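Local atomic coordinates of UDP-N-acetylglucosamine pyrophosphorylase (Entamoeba histolytica, PDB entry 3OC9), a protein that probably catalyses the reaction of UTP with N-acetyl-alpha-D-glucosamine 1-phosphate to give UDP-N-acetyl-alpha-D-glucosamine and diphosphate. Residues Tyr24-Gly27 / Leu28-Ser32; Leu76-Leu79 / Gln80-Ser84; Glu171-Glu175 / Lys176-Tyr180. All coordinates share one frame; numbering follows the deposited sequence.

In the fold
The three contacts come one after another along the chain. Contact 1 lies on helix 21-32 and contact 2 on helix 68-87. Their centres are about 10 Å apart and they touch: Ile31 packs on Ala83, and Tyr24 meets Leu82. Contact 3 is the end of helix 169-176 and the loop into strand 180-184. Its centre is about 17 Å from that of contact 1 and about 19 Å from that of contact 2. Helices 21-32, 68-87 and 169-176 are followed by strands 36-41, 95-100 and 180-184 of one mixed sheet. This is consistent with helices packed around the sheet of this GT-A-clan nucleotidyltransferase.

Contact 1: Tyr24-Gly27 / Leu28-Ser32; sequences YYRG and LELIS. With SO4 (sulfate ion), chain B.
Arg26 reaches Leu30 through two torsions. Its CG stands opposite the backbone N, and a bend at chi2 (64°) then turns the chain along the helix. Leu30 holds CG beside its own backbone N, which brings CD2 up to one face of the guanidinium. CD2 is 3.9 Å from Arg26 NH2 and sits toward the rim of the flat group, not over its middle. The contact is apolar against the face, while the edge is used for charge. There Arg26 NH1 gives a hydrogen bond of 2.9 Å to O4 of a sulfate ion, which probably came from the crystallisation liquor. Bonds from NH1 and NH2 to sulfate O1 are longer and weak. Arg26 NE has its own partner, Asp203, in a salt bridge. The guanidinium is therefore held by an acid at NE and an anion at its outer end, with a leucine methyl on one face.

Slightly earlier on the helix, Leu28 CD1 meets both tyrosines. It lies 3.8 Å from Tyr24 CE2 and 4.1 Å from Tyr25 CD1. Tyr24 CD2 also sits over the centre of the Tyr25 ring.

The backbone keeps the regular alpha-helical pattern. From Leu28 N to Ile31 N, each N-H is bonded to the carbonyl four residues back. Near the end of the helix, Ser32 OG turns back and donates to Glu29 O at 2.7 Å.

Helix 21-32 lies between two others. Leu28 and Leu30 press on Pro196 and Ile199 of helix 196-204. Tyr24 and Ile31 meet Leu82 and Ala83 of helix 68-87. The next strand in the chain, 36-41, belongs to the mixed sheet.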
ATOM      1  N   TYR A  24     -17.594  -4.469  10.284  1.00 25.91           N
ATOM      2  CA  TYR A  24     -16.411  -5.183  10.828  1.00 26.11           C
ATOM      3  C   TYR A  24     -16.643  -6.709  10.904  1.00 26.53           C
ATOM      4  O   TYR A  24     -15.814  -7.500  10.438  1.00 25.11           O
ATOM      5  CB  TYR A  24     -16.043  -4.604  12.208  1.00 26.02           C
ATOM      6  CG  TYR A  24     -14.922  -5.309  12.967  1.00 27.05           C
ATOM      7  CD1 TYR A  24     -13.585  -4.973  12.748  1.00 26.70           C
ATOM      8  CD2 TYR A  24     -15.208  -6.274  13.928  1.00 26.40           C
ATOM      9  CE1 TYR A  24     -12.543  -5.606  13.453  1.00 27.95           C
ATOM     10  CE2 TYR A  24     -14.173  -6.919  14.635  1.00 28.10           C
ATOM     11  CZ  TYR A  24     -12.847  -6.581  14.386  1.00 26.98           C
ATOM     12  OH  TYR A  24     -11.830  -7.209  15.092  1.00 29.46           O
ATOM     13  N   TYR A  25     -17.764  -7.128  11.500  1.00 27.72           N
ATOM     14  CA  TYR A  25     -18.060  -8.571  11.613  1.00 28.84           C
ATOM     15  C   TYR A  25     -18.366  -9.283  10.286  1.00 28.26           C
ATOM     16  O   TYR A  25     -18.027 -10.463  10.130  1.00 28.52           O
ATOM     17  CB  TYR A  25     -19.126  -8.866  12.695  1.00 29.93           C
ATOM     18  CG  TYR A  25     -18.618  -8.561  14.091  1.00 31.94           C
ATOM     19  CD1 TYR A  25     -17.565  -9.291  14.646  1.00 33.67           C
ATOM     20  CD2 TYR A  25     -19.162  -7.517  14.843  1.00 35.15           C
ATOM     21  CE1 TYR A  25     -17.075  -9.001  15.912  1.00 35.99           C
ATOM     22  CE2 TYR A  25     -18.677  -7.217  16.120  1.00 36.56           C
ATOM     23  CZ  TYR A  25     -17.626  -7.961  16.641  1.00 37.35           C
ATOM     24  OH  TYR A  25     -17.133  -7.695  17.905  1.00 41.19           O
ATOM     25  N   ARG A  26     -18.971  -8.580   9.325  1.00 27.41           N
ATOM     26  CA  ARG A  26     -19.146  -9.151   7.974  1.00 26.95           C
ATOM     27  C   ARG A  26     -17.778  -9.379   7.286  1.00 25.77           C
ATOM     28  O   ARG A  26     -17.589 -10.355   6.530  1.00 24.37           O
ATOM     29  CB  ARG A  26     -20.066  -8.269   7.114  1.00 27.25           C
ATOM     30  CG  ARG A  26     -20.284  -8.726   5.646  1.00 28.52           C
ATOM     31  CD  ARG A  26     -21.002 -10.072   5.531  1.00 30.13           C
ATOM     32  NE  ARG A  26     -21.247 -10.419   4.129  1.00 31.94           N
ATOM     33  CZ  ARG A  26     -21.555 -11.637   3.692  1.00 33.96           C
ATOM     34  NH1 ARG A  26     -21.661 -12.651   4.547  1.00 35.98           N
ATOM     35  NH2 ARG A  26     -21.750 -11.843   2.390  1.00 35.19           N
ATOM     36  N   GLY A  27     -16.832  -8.472   7.555  1.00 24.78           N
ATOM     37  CA  GLY A  27     -15.449  -8.626   7.067  1.00 23.80           C
ATOM     38  C   GLY A  27     -14.776  -9.885   7.629  1.00 23.85           C
ATOM     39  O   GLY A  27     -14.173 -10.654   6.874  1.00 22.99           O
ATOM     40  N   LEU A  28     -14.873 -10.093   8.944  1.00 23.92           N
ATOM     41  CA  LEU A  28     -14.333 -11.318   9.570  1.00 24.76           C
ATOM     42  C   LEU A  28     -14.981 -12.600   8.999  1.00 25.45           C
ATOM     43  O   LEU A  28     -14.288 -13.606   8.794  1.00 24.65           O
ATOM     44  CB  LEU A  28     -14.455 -11.279  11.121  1.00 24.88           C
ATOM     45  CG  LEU A  28     -13.576 -10.299  11.931  1.00 24.30           C
ATOM     46  CD1 LEU A  28     -13.781 -10.488  13.450  1.00 27.51           C
ATOM     47  CD2 LEU A  28     -12.072 -10.403  11.592  1.00 23.05           C
ATOM     48  N   GLU A  29     -16.292 -12.559   8.743  1.00 26.26           N
ATOM     49  CA  GLU A  29     -17.002 -13.691   8.113  0.50 27.11           C
ATOM     50  C   GLU A  29     -16.449 -14.029   6.717  1.00 26.64           C
ATOM     51  O   GLU A  29     -16.170 -15.202   6.407  1.00 26.41           O
ATOM     52  CB  GLU A  29     -18.518 -13.423   8.042  0.50 28.00           C
ATOM     53  CG  GLU A  29     -19.337 -14.525   7.328  0.50 30.45           C
ATOM     54  CD  GLU A  29     -19.436 -15.820   8.126  0.50 33.39           C
ATOM     55  OE1 GLU A  29     -19.313 -15.777   9.366  0.50 34.86           O
ATOM     56  OE2 GLU A  29     -19.649 -16.886   7.507  0.50 35.42           O
ATOM     57  N   LEU A  30     -16.286 -13.010   5.872  1.00 25.52           N
ATOM     58  CA  LEU A  30     -15.728 -13.206   4.527  1.00 24.98           C
ATOM     59  C   LEU A  30     -14.273 -13.727   4.535  1.00 24.62           C
ATOM     60  O   LEU A  30     -13.927 -14.612   3.725  1.00 24.87           O
ATOM     61  CB  LEU A  30     -15.900 -11.923   3.675  1.00 24.89           C
ATOM     62  CG  LEU A  30     -17.367 -11.600   3.311  1.00 26.12           C
ATOM     63  CD1 LEU A  30     -17.570 -10.158   2.809  1.00 26.24           C
ATOM     64  CD2 LEU A  30     -17.935 -12.602   2.296  1.00 27.66           C
ATOM     65  N   ILE A  31     -13.433 -13.199   5.438  1.00 23.29           N
ATOM     66  CA  ILE A  31     -12.057 -13.699   5.610  1.00 22.55           C
ATOM     67  C   ILE A  31     -12.090 -15.195   6.019  1.00 23.59           C
ATOM     68  O   ILE A  31     -11.372 -16.012   5.439  1.00 22.72           O
ATOM     69  CB  ILE A  31     -11.245 -12.872   6.664  1.00 22.46           C
ATOM     70  CG1 ILE A  31     -10.930 -11.448   6.151  1.00 20.17           C
ATOM     71  CG2 ILE A  31      -9.938 -13.605   7.078  1.00 22.58           C
ATOM     72  CD1 ILE A  31     -10.533 -10.461   7.271  1.00 21.87           C
ATOM     73  N   SER A  32     -12.951 -15.533   6.986  1.00 24.56           N
ATOM     74  CA  SER A  32     -13.099 -16.934   7.467  1.00 26.44           C
ATOM     75  C   SER A  32     -13.539 -17.947   6.387  1.00 27.12           C
ATOM     76  O   SER A  32     -13.186 -19.140   6.472  1.00 28.58           O
ATOM     77  CB  SER A  32     -14.043 -17.004   8.697  1.00 27.29           C
ATOM     78  OG  SER A  32     -15.408 -17.056   8.288  1.00 29.73           O
TER
HETATM   79  S   SO4 B 402     -22.954 -15.507   2.801  1.00 89.07           S
HETATM   80  O1  SO4 B 402     -21.544 -15.316   2.454  1.00 88.17           O
HETATM   81  O2  SO4 B 402     -23.789 -14.674   1.935  1.00 89.04           O
HETATM   82  O3  SO4 B 402     -23.315 -16.911   2.623  1.00 89.86           O
HETATM   83  O4  SO4 B 402     -23.170 -15.130   4.197  1.00 88.97           O

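Contact 2: Leu76-Leu79 / Gln80-Ser84; sequences LLRL and QELAS
Arg78 and Glu81, three residues apart on helix 68-87, form a salt bridge. Arg78 NH1 donates to Glu81 OE1 over 2.9 Å. The oxygen lies close to the guanidinium plane, but the donor comes to it from above the carboxylate, 45° out of that plane. The two flat groups are nearly perpendicular, at 88°, and one nitrogen meets one oxygen; this is not a bidentate pair.

A water makes the second polar link. It donates to Leu77 O at 2.9 Å and accepts from Gln80 NE2 at 3.3 Å. Leu77 O also takes Glu81 N, so this carbonyl serves both the helix and the water. The other end of the Gln80 amide, OE1, accepts from Ile94 N and Gln124 NE2.

In the backbone, from Gln80 N to Ala83 N, each N-H is bonded to the carbonyl four residues back.

Two leucines add packing contacts. Leu82 CD2 lies over the centre of one guanidinium face, 3.8 Å from Arg78 CZ. The Arg78 chain reaches both Glu81 and Leu82 because it bends at chi2 (60°) and runs along the helix. Leu77 CD2 comes within 4.1 Å of Gln80 NE2.

Both charges have further partners. Arg78 NH2 pairs with Glu388, and Glu81 OE1 with Arg382. Acids and bases thus follow one another in a chain that joins this helix to Arg382 and Glu388. Such a network would probably favour the charged forms of Arg78 and Glu81, and probably helps to hold the guanidinium in its rotation, with Leu82 against one face.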
ATOM      1  N   LEU A  76      -1.101 -10.404   8.830  1.00 19.81           N
ATOM      2  CA  LEU A  76      -1.927 -11.464   8.227  1.00 19.87           C
ATOM      3  C   LEU A  76      -2.209 -12.620   9.220  1.00 20.89           C
ATOM      4  O   LEU A  76      -3.345 -13.120   9.296  1.00 20.99           O
ATOM      5  CB  LEU A  76      -1.300 -11.999   6.915  1.00 19.38           C
ATOM      6  CG  LEU A  76      -1.184 -11.029   5.724  1.00 19.06           C
ATOM      7  CD1 LEU A  76      -0.538 -11.744   4.503  1.00 20.17           C
ATOM      8  CD2 LEU A  76      -2.561 -10.453   5.323  1.00 18.78           C
ATOM      9  N   LEU A  77      -1.189 -13.038   9.980  1.00 20.80           N
ATOM     10  CA  LEU A  77      -1.387 -14.054  11.038  1.00 22.08           C
ATOM     11  C   LEU A  77      -2.450 -13.641  12.089  1.00 22.23           C
ATOM     12  O   LEU A  77      -3.298 -14.462  12.487  1.00 23.32           O
ATOM     13  CB  LEU A  77      -0.051 -14.441  11.702  1.00 22.23           C
ATOM     14  CG  LEU A  77       0.908 -15.313  10.858  1.00 23.47           C
ATOM     15  CD1 LEU A  77       2.280 -15.346  11.511  1.00 27.52           C
ATOM     16  CD2 LEU A  77       0.396 -16.754  10.635  1.00 27.93           C
ATOM     17  N   ARG A  78      -2.444 -12.369  12.487  1.00 22.23           N
ATOM     18  CA  ARG A  78      -3.419 -11.855  13.496  1.00 22.26           C
ATOM     19  C   ARG A  78      -4.853 -11.757  12.946  1.00 22.32           C
ATOM     20  O   ARG A  78      -5.820 -12.092  13.650  1.00 22.38           O
ATOM     21  CB  ARG A  78      -2.946 -10.508  14.068  1.00 22.07           C
ATOM     22  CG  ARG A  78      -3.899  -9.841  15.087  1.00 24.22           C
ATOM     23  CD  ARG A  78      -4.144 -10.747  16.319  1.00 26.30           C
ATOM     24  NE  ARG A  78      -4.892 -10.048  17.373  1.00 26.89           N
ATOM     25  CZ  ARG A  78      -5.413 -10.651  18.445  1.00 29.87           C
ATOM     26  NH1 ARG A  78      -5.286 -11.973  18.604  1.00 30.90           N
ATOM     27  NH2 ARG A  78      -6.058  -9.935  19.358  1.00 28.89           N
ATOM     28  N   LEU A  79      -4.984 -11.280  11.699  1.00 20.99           N
ATOM     29  CA  LEU A  79      -6.264 -11.242  10.999  1.00 21.37           C
ATOM     30  C   LEU A  79      -6.871 -12.644  10.825  1.00 22.07           C
ATOM     31  O   LEU A  79      -8.077 -12.835  11.054  1.00 22.57           O
ATOM     32  CB  LEU A  79      -6.117 -10.527   9.628  1.00 20.10           C
ATOM     33  CG  LEU A  79      -5.913  -9.003   9.728  1.00 20.09           C
ATOM     34  CD1 LEU A  79      -5.407  -8.437   8.382  1.00 20.76           C
ATOM     35  CD2 LEU A  79      -7.244  -8.316  10.140  1.00 23.56           C
ATOM     36  N   GLN A  80      -6.048 -13.630  10.450  1.00 21.90           N
ATOM     37  CA  GLN A  80      -6.539 -15.023  10.357  1.00 23.33           C
ATOM     38  C   GLN A  80      -7.094 -15.535  11.708  1.00 24.59           C
ATOM     39  O   GLN A  80      -8.141 -16.191  11.750  1.00 24.62           O
ATOM     40  CB  GLN A  80      -5.436 -15.982   9.833  1.00 23.20           C
ATOM     41  CG  GLN A  80      -5.146 -15.842   8.306  1.00 21.99           C
ATOM     42  CD  GLN A  80      -3.925 -16.652   7.811  1.00 22.64           C
ATOM     43  OE1 GLN A  80      -3.657 -16.697   6.604  1.00 21.64           O
ATOM     44  NE2 GLN A  80      -3.183 -17.272   8.733  1.00 22.54           N
ATOM     45  N   GLU A  81      -6.377 -15.211  12.779  1.00 24.93           N
ATOM     46  CA  GLU A  81      -6.732 -15.600  14.169  1.00 26.72           C
ATOM     47  C   GLU A  81      -8.072 -14.989  14.626  1.00 26.61           C
ATOM     48  O   GLU A  81      -8.925 -15.701  15.161  1.00 27.29           O
ATOM     49  CB  GLU A  81      -5.601 -15.195  15.106  1.00 26.96           C
ATOM     50  CG  GLU A  81      -5.742 -15.657  16.556  1.00 29.79           C
ATOM     51  CD  GLU A  81      -4.457 -15.451  17.352  1.00 33.67           C
ATOM     52  OE1 GLU A  81      -3.949 -14.304  17.451  1.00 31.58           O
ATOM     53  OE2 GLU A  81      -3.954 -16.468  17.887  1.00 37.02           O
ATOM     54  N   LEU A  82      -8.262 -13.690  14.393  1.00 25.43           N
ATOM     55  CA  LEU A  82      -9.528 -13.012  14.723  1.00 25.66           C
ATOM     56  C   LEU A  82     -10.747 -13.620  13.995  1.00 26.50           C
ATOM     57  O   LEU A  82     -11.819 -13.826  14.610  1.00 26.57           O
ATOM     58  CB  LEU A  82      -9.421 -11.489  14.466  1.00 25.05           C
ATOM     59  CG  LEU A  82      -8.482 -10.680  15.382  1.00 25.01           C
ATOM     60  CD1 LEU A  82      -8.441  -9.178  14.999  1.00 25.76           C
ATOM     61  CD2 LEU A  82      -8.899 -10.811  16.862  1.00 25.11           C
ATOM     62  N   ALA A  83     -10.585 -13.893  12.698  1.00 25.64           N
ATOM     63  CA  ALA A  83     -11.621 -14.545  11.906  1.00 26.84           C
ATOM     64  C   ALA A  83     -11.935 -15.964  12.420  1.00 28.09           C
ATOM     65  O   ALA A  83     -13.109 -16.375  12.433  1.00 28.70           O
ATOM     66  CB  ALA A  83     -11.228 -14.585  10.422  1.00 26.17           C
ATOM     67  N   SER A  84     -10.890 -16.701  12.812  1.00 28.45           N
ATOM     68  CA  SER A  84     -11.057 -18.070  13.333  0.70 29.52           C
ATOM     69  C   SER A  84     -11.809 -18.080  14.668  1.00 30.38           C
ATOM     70  O   SER A  84     -12.691 -18.935  14.878  1.00 31.05           O
ATOM     71  CB  SER A  84      -9.700 -18.796  13.453  0.70 29.37           C
ATOM     72  OG  SER A  84      -9.843 -20.111  14.004  0.70 30.55           O
TER
HETATM   73  O   HOH W   1      -3.191 -17.357  11.992  1.00 23.56           O

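Contact 3: Glu171-Glu175 / Lys176-Tyr180; sequences EFMNE and KGIKY
Lys176 closes the last turn of helix 169-176 against Phe172. Its backbone N gives a hydrogen bond of 3.0 Å to Phe172 O. Its side chain bends at chi2 (-77°) and runs across one face of the Phe172 ring. CG makes a CH-pi contact, 4.0 Å from the ring centroid. Further along, Lys176 CE comes within 3.6 Å of Phe172 CE1. The aliphatic part of the lysine thus lies on the ring. The ring also packs edge-to-face with His95 of strand 95-100.

Gly177 is the first residue beyond the helix. Its phi is positive (80°), which favours glycine, and the chain turns here in a Schellman motif. Its N makes a weak bond to Asn174 O.

Ile178 N reaches back to Met173 O at 3.0 Å, a bent bond with an angle of 140° at the hydrogen. The Ile178 CB points back toward the helix and meets Met173 CB at 4.0 Å. This apolar contact flanks the Schellman turn. Met173 also touches Phe97. Ile178 O accepts from a water at 2.9 Å, and the same water donates to Asn174 OD1. Asn174 ND2 bonds to Glu272.

Lys179 leads into strand 180-184, which starts at Tyr180. Backbone bonds join Lys179 to Lys35, and Tyr180 to Lys35 and to Ala37 of the parallel strand 36-41.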
ATOM      1  N   GLU A 171      -7.467 -16.964 -12.718  1.00 26.63           N
ATOM      2  CA  GLU A 171      -7.990 -18.348 -12.714  1.00 27.39           C
ATOM      3  C   GLU A 171      -7.908 -18.978 -11.310  1.00 27.08           C
ATOM      4  O   GLU A 171      -8.868 -19.608 -10.858  1.00 27.49           O
ATOM      5  CB  GLU A 171      -7.264 -19.220 -13.752  1.00 28.26           C
ATOM      6  CG  GLU A 171      -7.711 -18.946 -15.195  1.00 31.02           C
ATOM      7  CD  GLU A 171      -7.144 -19.924 -16.221  1.00 34.89           C
ATOM      8  OE1 GLU A 171      -6.576 -20.968 -15.837  1.00 35.81           O
ATOM      9  OE2 GLU A 171      -7.282 -19.643 -17.428  1.00 37.48           O
ATOM     10  N   PHE A 172      -6.770 -18.778 -10.625  1.00 26.26           N
ATOM     11  CA  PHE A 172      -6.547 -19.278  -9.246  1.00 26.17           C
ATOM     12  C   PHE A 172      -7.550 -18.652  -8.251  1.00 25.88           C
ATOM     13  O   PHE A 172      -8.119 -19.363  -7.390  1.00 25.41           O
ATOM     14  CB  PHE A 172      -5.090 -19.000  -8.820  1.00 25.51           C
ATOM     15  CG  PHE A 172      -4.714 -19.519  -7.438  1.00 26.90           C
ATOM     16  CD1 PHE A 172      -4.368 -20.855  -7.251  1.00 27.55           C
ATOM     17  CD2 PHE A 172      -4.645 -18.649  -6.342  1.00 25.22           C
ATOM     18  CE1 PHE A 172      -3.991 -21.338  -5.980  1.00 27.18           C
ATOM     19  CE2 PHE A 172      -4.273 -19.110  -5.061  1.00 27.56           C
ATOM     20  CZ  PHE A 172      -3.941 -20.459  -4.877  1.00 28.39           C
ATOM     21  N   MET A 173      -7.782 -17.335  -8.359  1.00 24.68           N
ATOM     22  CA  MET A 173      -8.808 -16.691  -7.512  1.00 25.14           C
ATOM     23  C   MET A 173     -10.211 -17.337  -7.652  1.00 26.31           C
ATOM     24  O   MET A 173     -10.885 -17.601  -6.642  1.00 25.54           O
ATOM     25  CB  MET A 173      -8.880 -15.165  -7.750  1.00 24.68           C
ATOM     26  CG  MET A 173      -7.664 -14.370  -7.244  1.00 24.30           C
ATOM     27  SD  MET A 173      -7.771 -12.628  -7.824  1.00 25.51           S
ATOM     28  CE  MET A 173      -6.451 -11.842  -6.867  1.00 25.01           C
ATOM     29  N   ASN A 174     -10.650 -17.591  -8.888  1.00 27.36           N
ATOM     30  CA  ASN A 174     -11.955 -18.238  -9.111  1.00 28.94           C
ATOM     31  C   ASN A 174     -12.008 -19.661  -8.518  1.00 29.58           C
ATOM     32  O   ASN A 174     -13.003 -20.040  -7.896  1.00 30.46           O
ATOM     33  CB  ASN A 174     -12.355 -18.216 -10.609  1.00 29.99           C
ATOM     34  CG  ASN A 174     -12.688 -16.796 -11.115  1.00 32.33           C
ATOM     35  OD1 ASN A 174     -13.267 -15.980 -10.393  1.00 34.46           O
ATOM     36  ND2 ASN A 174     -12.317 -16.507 -12.360  1.00 33.17           N
ATOM     37  N   GLU A 175     -10.930 -20.424  -8.682  1.00 29.68           N
ATOM     38  CA  GLU A 175     -10.820 -21.789  -8.114  1.00 31.00           C
ATOM     39  C   GLU A 175     -10.970 -21.801  -6.573  1.00 30.84           C
ATOM     40  O   GLU A 175     -11.668 -22.665  -6.008  1.00 31.06           O
ATOM     41  CB  GLU A 175      -9.479 -22.399  -8.540  1.00 31.53           C
ATOM     42  CG  GLU A 175      -9.067 -23.706  -7.859  1.00 35.68           C
ATOM     43  CD  GLU A 175      -7.693 -24.216  -8.320  1.00 40.64           C
ATOM     44  OE1 GLU A 175      -7.015 -23.531  -9.134  1.00 42.02           O
ATOM     45  OE2 GLU A 175      -7.295 -25.317  -7.862  1.00 43.35           O
ATOM     46  N   LYS A 176     -10.329 -20.828  -5.916  1.00 29.24           N
ATOM     47  CA  LYS A 176     -10.321 -20.695  -4.443  1.00 29.45           C
ATOM     48  C   LYS A 176     -11.549 -19.975  -3.838  1.00 28.98           C
ATOM     49  O   LYS A 176     -11.734 -19.983  -2.610  1.00 29.54           O
ATOM     50  CB  LYS A 176      -9.030 -19.991  -3.980  1.00 29.10           C
ATOM     51  CG  LYS A 176      -7.725 -20.725  -4.296  1.00 30.90           C
ATOM     52  CD  LYS A 176      -7.494 -21.883  -3.325  1.00 36.89           C
ATOM     53  CE  LYS A 176      -6.428 -22.832  -3.833  1.00 38.74           C
ATOM     54  NZ  LYS A 176      -6.253 -23.973  -2.893  1.00 41.82           N
ATOM     55  N   GLY A 177     -12.374 -19.359  -4.683  1.00 27.92           N
ATOM     56  CA  GLY A 177     -13.544 -18.582  -4.224  1.00 27.42           C
ATOM     57  C   GLY A 177     -13.235 -17.158  -3.732  1.00 26.26           C
ATOM     58  O   GLY A 177     -14.057 -16.538  -3.046  1.00 26.28           O
ATOM     59  N   ILE A 178     -12.052 -16.641  -4.073  1.00 24.70           N
ATOM     60  CA  ILE A 178     -11.652 -15.266  -3.693  1.00 23.19           C
ATOM     61  C   ILE A 178     -12.488 -14.196  -4.427  1.00 22.68           C
ATOM     62  O   ILE A 178     -12.564 -14.183  -5.675  1.00 23.76           O
ATOM     63  CB  ILE A 178     -10.130 -15.041  -3.900  1.00 22.20           C
ATOM     64  CG1 ILE A 178      -9.323 -15.951  -2.946  1.00 23.33           C
ATOM     65  CG2 ILE A 178      -9.757 -13.513  -3.737  1.00 22.07           C
ATOM     66  CD1 ILE A 178      -7.813 -16.028  -3.268  1.00 21.73           C
ATOM     67  N   LYS A 179     -13.142 -13.334  -3.645  1.00 22.20           N
ATOM     68  CA  LYS A 179     -14.085 -12.323  -4.167  1.00 22.70           C
ATOM     69  C   LYS A 179     -13.582 -10.870  -4.065  1.00 21.74           C
ATOM     70  O   LYS A 179     -13.981 -10.023  -4.879  1.00 20.67           O
ATOM     71  CB  LYS A 179     -15.449 -12.427  -3.459  1.00 23.65           C
ATOM     72  CG  LYS A 179     -16.193 -13.782  -3.588  1.00 28.74           C
ATOM     73  CD  LYS A 179     -16.683 -14.012  -5.027  1.00 35.40           C
ATOM     74  CE  LYS A 179     -17.533 -15.271  -5.151  1.00 39.92           C
ATOM     75  NZ  LYS A 179     -18.363 -15.189  -6.394  1.00 43.20           N
ATOM     76  N   TYR A 180     -12.766 -10.576  -3.047  1.00 21.14           N
ATOM     77  CA  TYR A 180     -12.260  -9.195  -2.802  1.00 20.79           C
ATOM     78  C   TYR A 180     -10.756  -9.176  -2.473  1.00 20.39           C
ATOM     79  O   TYR A 180     -10.304  -9.996  -1.680  1.00 20.97           O
ATOM     80  CB  TYR A 180     -13.027  -8.546  -1.624  1.00 20.64           C
ATOM     81  CG  TYR A 180     -14.521  -8.372  -1.850  1.00 22.24           C
ATOM     82  CD1 TYR A 180     -14.997  -7.419  -2.757  1.00 21.96           C
ATOM     83  CD2 TYR A 180     -15.462  -9.159  -1.156  1.00 24.09           C
ATOM     84  CE1 TYR A 180     -16.390  -7.248  -2.974  1.00 24.05           C
ATOM     85  CE2 TYR A 180     -16.864  -8.989  -1.378  1.00 24.72           C
ATOM     86  CZ  TYR A 180     -17.301  -8.030  -2.283  1.00 24.42           C
ATOM     87  OH  TYR A 180     -18.657  -7.832  -2.528  1.00 25.41           O
TER
HETATM   88  O   HOH W   2     -14.141 -15.540  -7.661  1.00 29.90           O